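Local coordinates for pili retraction protein PilT (PDB 5FL3) that probably hydrolyses ATP to power the retraction of type IV pili, at residues V20-S25 and V37-K42; I27-G32 and L103-V108. All blocks are in the same frame, centred on the assembly; numbering follows the deposited sequence.

Contact 1 of 2, residues V20-S25 and V37-K42; sequences VQARAS and VRIDGK
R23 reaches across to D40 and holds its carboxylate end-on, NH1 on OD1 at 2.7 Å and NH2 on OD2 in a longer bond. Both oxygens are met on their syn sides, but the guanidinium and carboxylate planes are turned 35° apart, giving a twisted rather than flat salt bridge. The R23 chain runs extended through CD and then bends at chi3 (-49°), which turns NE out of that line. CG2 of I39 lies over one face of the guanidinium, 3.9 Å from NH2, while CD1 of I39 reaches the carbonyl of A22, 3.6 Å from its O. R23 itself has positive phi and closes helix 11-21 in a Schellman motif, and D40 sits in the type I' turn of the hairpin between strands 36-39 and 42-45, so the contact ties a helix end to a hairpin tip. A water accepts from D40 N and donates to R23 O, a second link between the same two residues. The carbonyl O of R38 takes the backbone N of S25 at 2.9 Å and has S25 OG 3.0 Å away. With chi1 at 53°, that OG stands between backbone N and carbonyl carbon, and it also touches R38 CG at 3.3 Å. S25 belongs to the ADP pocket, and the D40 side chain lies near R287, another ADP-binding residue. Farther in, A24 CB packs on CB of V37.

Contact 2 of 2, residues I27-G32 and L103-V108; sequences IHLQAG and LVMRVV
M105 O accepts the backbone N-H of I27 at 2.8 Å, and I27 O takes M105 N in return. Strands 26-30 and 100-108 are antiparallel neighbours in the middle of a six-stranded sheet, and the axes of segments 27-30 and 103-108 approach to 4.8 Å. L29 and L103 form a second hydrogen-bonded pair, each backbone N bonded to the other's O. I27, L29, L103 and M105 point to one face, where L29 and L103 lie side by side with their CB atoms 3.8 Å apart and L29 CD1 meets L103 CD2. Helix 11-21 covers I27 and M105 on this face, and helix 53-63 covers L29 and L103. The other face carries H28 and V104, a non-hydrogen-bonded pair whose side chains run alongside each other. V104 CG1, anti to the backbone N (chi1 178°), stands over one face of the imidazole, offset toward its rim in a CH-pi contact, while CG2 touches H28 CD2. An alanine at V104 would probably leave that imidazole face without its methyl partner and the ring freer to turn. The Q30 chain, bent at chi2 (-68°), crosses V104 obliquely, and its amide NE2 lies 4.1 Å from V104 CG2.

How the contacts relate
Both contacts reach the same antiparallel sheet, with strand 26-30 lying between strands 36-39 and 100-108. Contact 2 is the more buried: four of its seven touching residues are buried, against two of eight in contact 1, and its backbone ladder carries an apolar face beneath helices. Contact 1 sits at a helix end and a hairpin turn beside the ADP, and relies on a salt bridge, a backbone bond, a water and a few small apolar touches. Helix 11-21 takes part in both, by its C-terminal end in the first and by its flank in the second. The two meet directly where S25 O probably accepts a hydrogen bond from V107 N, and where R38 NH1 packs against H28 CE1.

Contact 1 of 2, residues V20-S25 and V37-K42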
ATOM      1  N   VAL A  20     -18.920  -8.431   3.268  1.00 41.95           N
ATOM      2  CA  VAL A  20     -17.613  -8.969   2.924  1.00 41.68           C
ATOM      3  C   VAL A  20     -17.633  -9.672   1.560  1.00 44.37           C
ATOM      4  O   VAL A  20     -16.723  -9.475   0.747  1.00 40.78           O
ATOM      5  CB  VAL A  20     -17.107  -9.941   3.998  1.00 47.33           C
ATOM      6  CG1 VAL A  20     -15.774 -10.521   3.581  1.00 41.15           C
ATOM      7  CG2 VAL A  20     -16.997  -9.235   5.347  1.00 39.41           C
ATOM      8  N   GLN A  21     -18.680 -10.457   1.294  1.00 42.93           N
ATOM      9  CA  GLN A  21     -18.779 -11.173   0.021  1.00 42.71           C
ATOM     10  C   GLN A  21     -18.968 -10.225  -1.168  1.00 45.34           C
ATOM     11  O   GLN A  21     -18.613 -10.560  -2.306  1.00 46.46           O
ATOM     12  CB  GLN A  21     -19.909 -12.195   0.076  1.00 50.72           C
ATOM     13  CG  GLN A  21     -19.553 -13.429   0.895  1.00 55.55           C
ATOM     14  CD  GLN A  21     -20.678 -14.442   0.962  1.00 65.88           C
ATOM     15  OE1 GLN A  21     -21.862 -14.083   0.939  1.00 63.22           O
ATOM     16  NE2 GLN A  21     -20.313 -15.723   1.036  1.00 66.78           N
ATOM     17  N   ALA A  22     -19.505  -9.038  -0.896  1.00 42.66           N
ATOM     18  CA  ALA A  22     -19.564  -7.970  -1.890  1.00 38.03           C
ATOM     19  C   ALA A  22     -18.209  -7.282  -2.116  1.00 40.08           C
ATOM     20  O   ALA A  22     -18.130  -6.324  -2.877  1.00 42.58           O
ATOM     21  CB  ALA A  22     -20.607  -6.936  -1.481  1.00 39.57           C
ATOM     22  N   ARG A  23     -17.164  -7.769  -1.446  1.00 41.23           N
ATOM     23  CA  ARG A  23     -15.794  -7.229  -1.525  1.00 41.11           C
ATOM     24  C   ARG A  23     -15.602  -5.886  -0.812  1.00 40.47           C
ATOM     25  O   ARG A  23     -14.785  -5.053  -1.226  1.00 36.00           O
ATOM     26  CB  ARG A  23     -15.335  -7.098  -2.979  1.00 43.45           C
ATOM     27  CG  ARG A  23     -14.948  -8.426  -3.624  1.00 46.76           C
ATOM     28  CD  ARG A  23     -14.541  -8.206  -5.057  1.00 45.82           C
ATOM     29  NE  ARG A  23     -15.533  -7.398  -5.760  1.00 49.85           N
ATOM     30  CZ  ARG A  23     -15.291  -6.194  -6.266  1.00 51.46           C
ATOM     31  NH1 ARG A  23     -14.077  -5.659  -6.151  1.00 46.60           N
ATOM     32  NH2 ARG A  23     -16.257  -5.529  -6.894  1.00 47.73           N
ATOM     33  N   ALA A  24     -16.331  -5.694   0.280  1.00 40.33           N
ATOM     34  CA  ALA A  24     -16.162  -4.481   1.069  1.00 41.06           C
ATOM     35  C   ALA A  24     -14.803  -4.481   1.730  1.00 38.45           C
ATOM     36  O   ALA A  24     -14.466  -5.412   2.447  1.00 38.56           O
ATOM     37  CB  ALA A  24     -17.252  -4.354   2.129  1.00 37.63           C
ATOM     38  N   SER A  25     -14.044  -3.417   1.501  1.00 38.38           N
ATOM     39  CA  SER A  25     -12.812  -3.187   2.220  1.00 33.21           C
ATOM     40  C   SER A  25     -13.087  -2.541   3.579  1.00 37.46           C
ATOM     41  O   SER A  25     -12.350  -2.755   4.546  1.00 37.60           O
ATOM     42  CB  SER A  25     -11.896  -2.307   1.392  1.00 30.98           C
ATOM     43  OG  SER A  25     -12.593  -1.149   1.012  1.00 37.47           O
ATOM     44  N   VAL A  37     -20.841   0.783   2.609  1.00 32.97           N
ATOM     45  CA  VAL A  37     -19.619   0.044   2.410  1.00 33.75           C
ATOM     46  C   VAL A  37     -18.701   0.797   1.469  1.00 37.41           C
ATOM     47  O   VAL A  37     -19.147   1.571   0.612  1.00 34.13           O
ATOM     48  CB  VAL A  37     -19.882  -1.372   1.863  1.00 37.43           C
ATOM     49  CG1 VAL A  37     -20.759  -2.166   2.831  1.00 36.75           C
ATOM     50  CG2 VAL A  37     -20.516  -1.288   0.495  1.00 35.19           C
ATOM     51  N   ARG A  38     -17.410   0.583   1.665  1.00 35.28           N
ATOM     52  CA  ARG A  38     -16.421   1.012   0.706  1.00 36.27           C
ATOM     53  C   ARG A  38     -16.049  -0.198  -0.165  1.00 38.45           C
ATOM     54  O   ARG A  38     -15.541  -1.203   0.346  1.00 39.19           O
ATOM     55  CB  ARG A  38     -15.226   1.597   1.446  1.00 37.82           C
ATOM     56  CG  ARG A  38     -14.022   1.855   0.618  1.00 39.55           C
ATOM     57  CD  ARG A  38     -13.113   2.824   1.333  1.00 37.70           C
ATOM     58  NE  ARG A  38     -13.217   4.123   0.700  1.00 40.92           N
ATOM     59  CZ  ARG A  38     -13.513   5.261   1.308  1.00 37.18           C
ATOM     60  NH1 ARG A  38     -13.717   5.321   2.615  1.00 35.65           N
ATOM     61  NH2 ARG A  38     -13.577   6.351   0.581  1.00 36.94           N
ATOM     62  N   ILE A  39     -16.359  -0.113  -1.463  1.00 39.52           N
ATOM     63  CA  ILE A  39     -16.005  -1.138  -2.456  1.00 39.63           C
ATOM     64  C   ILE A  39     -15.266  -0.501  -3.616  1.00 43.56           C
ATOM     65  O   ILE A  39     -15.691   0.537  -4.118  1.00 46.27           O
ATOM     66  CB  ILE A  39     -17.241  -1.864  -3.039  1.00 38.10           C
ATOM     67  CG1 ILE A  39     -18.030  -2.581  -1.945  1.00 40.50           C
ATOM     68  CG2 ILE A  39     -16.825  -2.848  -4.118  1.00 39.22           C
ATOM     69  CD1 ILE A  39     -19.427  -3.034  -2.399  1.00 36.99           C
ATOM     70  N   ASP A  40     -14.174  -1.129  -4.047  1.00 46.71           N
ATOM     71  CA  ASP A  40     -13.296  -0.574  -5.087  1.00 46.38           C
ATOM     72  C   ASP A  40     -13.009   0.913  -4.868  1.00 45.52           C
ATOM     73  O   ASP A  40     -13.020   1.693  -5.821  1.00 48.81           O
ATOM     74  CB  ASP A  40     -13.899  -0.780  -6.489  1.00 49.95           C
ATOM     75  CG  ASP A  40     -14.078  -2.255  -6.844  1.00 52.18           C
ATOM     76  OD1 ASP A  40     -13.213  -3.072  -6.443  1.00 46.76           O
ATOM     77  OD2 ASP A  40     -15.097  -2.592  -7.503  1.00 51.20           O
ATOM     78  N   GLY A  41     -12.773   1.297  -3.614  1.00 47.01           N
ATOM     79  CA  GLY A  41     -12.374   2.652  -3.271  1.00 39.53           C
ATOM     80  C   GLY A  41     -13.539   3.587  -3.037  1.00 45.30           C
ATOM     81  O   GLY A  41     -13.361   4.667  -2.479  1.00 46.69           O
ATOM     82  N   LYS A  42     -14.736   3.187  -3.464  1.00 49.59           N
ATOM     83  CA  LYS A  42     -15.900   4.075  -3.365  1.00 47.33           C
ATOM     84  C   LYS A  42     -16.929   3.637  -2.328  1.00 43.33           C
ATOM     85  O   LYS A  42     -17.232   2.437  -2.176  1.00 36.67           O
ATOM     86  CB  LYS A  42     -16.584   4.216  -4.724  1.00 53.33           C
ATOM     87  CG  LYS A  42     -17.262   5.594  -4.929  1.00 67.85           C
ATOM     88  CD  LYS A  42     -17.924   5.702  -6.316  1.00 71.43           C
ATOM     89  CE  LYS A  42     -18.412   4.337  -6.803  1.00 69.33           C
ATOM     90  NZ  LYS A  42     -18.775   4.318  -8.244  1.00 72.13           N
TER
HETATM   91  O   HOH W   1     -13.152  -3.511  -2.462  1.00 38.76           O

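Contact 2 of 2, residues I27-G32 and L103-V108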
ATOM      1  N   ILE A  27     -16.396  -1.012   6.277  1.00 32.73           N
ATOM      2  CA  ILE A  27     -17.797  -0.888   6.641  1.00 34.91           C
ATOM      3  C   ILE A  27     -18.010   0.297   7.586  1.00 36.05           C
ATOM      4  O   ILE A  27     -17.392   0.391   8.655  1.00 34.61           O
ATOM      5  CB  ILE A  27     -18.323  -2.183   7.304  1.00 39.08           C
ATOM      6  CG1 ILE A  27     -18.192  -3.371   6.345  1.00 36.06           C
ATOM      7  CG2 ILE A  27     -19.770  -2.011   7.754  1.00 28.77           C
ATOM      8  CD1 ILE A  27     -18.246  -4.693   7.039  1.00 35.67           C
ATOM      9  N   HIS A  28     -18.882   1.205   7.169  1.00 32.91           N
ATOM     10  CA  HIS A  28     -19.240   2.361   7.969  1.00 32.36           C
ATOM     11  C   HIS A  28     -20.654   2.229   8.544  1.00 35.19           C
ATOM     12  O   HIS A  28     -21.628   2.103   7.804  1.00 34.34           O
ATOM     13  CB  HIS A  28     -19.119   3.628   7.124  1.00 33.46           C
ATOM     14  CG  HIS A  28     -17.703   3.975   6.766  1.00 37.12           C
ATOM     15  ND1 HIS A  28     -16.954   3.231   5.879  1.00 37.60           N
ATOM     16  CD2 HIS A  28     -16.893   4.972   7.196  1.00 32.51           C
ATOM     17  CE1 HIS A  28     -15.753   3.764   5.762  1.00 31.26           C
ATOM     18  NE2 HIS A  28     -15.694   4.826   6.544  1.00 36.88           N
ATOM     19  N   LEU A  29     -20.744   2.243   9.871  1.00 37.53           N
ATOM     20  CA  LEU A  29     -22.014   2.213  10.606  1.00 32.90           C
ATOM     21  C   LEU A  29     -22.194   3.506  11.427  1.00 35.48           C
ATOM     22  O   LEU A  29     -21.627   3.657  12.521  1.00 32.40           O
ATOM     23  CB  LEU A  29     -22.067   0.968  11.504  1.00 32.38           C
ATOM     24  CG  LEU A  29     -21.949  -0.331  10.685  1.00 39.99           C
ATOM     25  CD1 LEU A  29     -22.059  -1.595  11.519  1.00 39.03           C
ATOM     26  CD2 LEU A  29     -22.992  -0.339   9.561  1.00 38.56           C
ATOM     27  N   GLN A  30     -22.966   4.440  10.875  1.00 33.57           N
ATOM     28  CA  GLN A  30     -23.121   5.769  11.449  1.00 33.12           C
ATOM     29  C   GLN A  30     -24.593   6.168  11.540  1.00 36.08           C
ATOM     30  O   GLN A  30     -25.346   5.967  10.588  1.00 37.11           O
ATOM     31  CB  GLN A  30     -22.370   6.810  10.616  1.00 30.38           C
ATOM     32  CG  GLN A  30     -20.880   6.621  10.506  1.00 33.71           C
ATOM     33  CD  GLN A  30     -20.148   6.853  11.825  1.00 35.94           C
ATOM     34  OE1 GLN A  30     -20.751   7.219  12.832  1.00 36.21           O
ATOM     35  NE2 GLN A  30     -18.842   6.635  11.818  1.00 36.18           N
ATOM     36  N   ALA A  31     -24.989   6.763  12.661  1.00 31.53           N
ATOM     37  CA  ALA A  31     -26.373   7.199  12.839  1.00 39.86           C
ATOM     38  C   ALA A  31     -26.796   8.211  11.768  1.00 38.75           C
ATOM     39  O   ALA A  31     -26.071   9.168  11.472  1.00 38.00           O
ATOM     40  CB  ALA A  31     -26.580   7.790  14.246  1.00 35.96           C
ATOM     41  N   GLY A  32     -27.971   7.990  11.184  1.00 36.63           N
ATOM     42  CA  GLY A  32     -28.512   8.915  10.210  1.00 34.99           C
ATOM     43  C   GLY A  32     -28.198   8.526   8.781  1.00 39.51           C
ATOM     44  O   GLY A  32     -28.651   9.172   7.836  1.00 47.40           O
ATOM     45  N   LEU A 103     -19.291   3.388  14.104  1.00 36.21           N
ATOM     46  CA  LEU A 103     -18.512   2.177  13.974  1.00 33.27           C
ATOM     47  C   LEU A 103     -17.876   2.112  12.598  1.00 38.64           C
ATOM     48  O   LEU A 103     -18.549   2.279  11.573  1.00 36.79           O
ATOM     49  CB  LEU A 103     -19.399   0.962  14.217  1.00 39.35           C
ATOM     50  CG  LEU A 103     -18.795  -0.314  14.798  1.00 46.76           C
ATOM     51  CD1 LEU A 103     -18.093  -0.001  16.094  1.00 43.76           C
ATOM     52  CD2 LEU A 103     -19.878  -1.377  15.005  1.00 47.01           C
ATOM     53  N   VAL A 104     -16.567   1.911  12.566  1.00 37.00           N
ATOM     54  CA  VAL A 104     -15.885   1.725  11.298  1.00 36.36           C
ATOM     55  C   VAL A 104     -15.113   0.427  11.367  1.00 38.39           C
ATOM     56  O   VAL A 104     -14.237   0.262  12.209  1.00 36.33           O
ATOM     57  CB  VAL A 104     -14.933   2.885  10.947  1.00 33.91           C
ATOM     58  CG1 VAL A 104     -14.227   2.574   9.643  1.00 31.74           C
ATOM     59  CG2 VAL A 104     -15.703   4.193  10.827  1.00 30.61           C
ATOM     60  N   MET A 105     -15.466  -0.500  10.489  1.00 37.71           N
ATOM     61  CA  MET A 105     -14.867  -1.817  10.489  1.00 36.40           C
ATOM     62  C   MET A 105     -14.019  -2.005   9.242  1.00 38.27           C
ATOM     63  O   MET A 105     -14.503  -1.769   8.127  1.00 39.21           O
ATOM     64  CB  MET A 105     -15.957  -2.870  10.557  1.00 34.51           C
ATOM     65  CG  MET A 105     -16.994  -2.536  11.590  1.00 36.96           C
ATOM     66  SD  MET A 105     -18.223  -3.831  11.748  1.00 47.32           S
ATOM     67  CE  MET A 105     -17.197  -5.260  12.093  1.00 43.43           C
ATOM     68  N   ARG A 106     -12.758  -2.399   9.422  1.00 35.49           N
ATOM     69  CA  ARG A 106     -11.893  -2.720   8.277  1.00 41.38           C
ATOM     70  C   ARG A 106     -11.680  -4.231   8.129  1.00 39.95           C
ATOM     71  O   ARG A 106     -11.369  -4.926   9.102  1.00 39.87           O
ATOM     72  CB  ARG A 106     -10.543  -2.018   8.415  1.00 40.47           C
ATOM     73  CG  ARG A 106      -9.570  -2.333   7.292  1.00 39.88           C
ATOM     74  CD  ARG A 106      -8.272  -1.572   7.496  1.00 45.18           C
ATOM     75  NE  ARG A 106      -7.766  -1.784   8.852  1.00 49.27           N
ATOM     76  CZ  ARG A 106      -7.010  -2.819   9.216  1.00 46.51           C
ATOM     77  NH1 ARG A 106      -6.662  -3.735   8.314  1.00 47.17           N
ATOM     78  NH2 ARG A 106      -6.604  -2.938  10.477  1.00 42.18           N
ATOM     79  N   VAL A 107     -11.852  -4.752   6.922  1.00 34.99           N
ATOM     80  CA  VAL A 107     -11.596  -6.175   6.721  1.00 39.89           C
ATOM     81  C   VAL A 107     -10.098  -6.443   6.584  1.00 39.17           C
ATOM     82  O   VAL A 107      -9.444  -5.833   5.757  1.00 45.13           O
ATOM     83  CB  VAL A 107     -12.314  -6.721   5.478  1.00 42.40           C
ATOM     84  CG1 VAL A 107     -12.100  -8.247   5.357  1.00 38.68           C
ATOM     85  CG2 VAL A 107     -13.800  -6.366   5.521  1.00 37.81           C
ATOM     86  N   VAL A 108      -9.557  -7.327   7.421  1.00 40.78           N
ATOM     87  CA  VAL A 108      -8.168  -7.782   7.299  1.00 39.24           C
ATOM     88  C   VAL A 108      -8.196  -9.007   6.402  1.00 41.31           C
ATOM     89  O   VAL A 108      -8.666 -10.056   6.829  1.00 46.07           O
ATOM     90  CB  VAL A 108      -7.542  -8.156   8.682  1.00 37.76           C
ATOM     91  CG1 VAL A 108      -6.033  -8.315   8.582  1.00 35.88           C
ATOM     92  CG2 VAL A 108      -7.907  -7.126   9.757  1.00 33.86           C
TER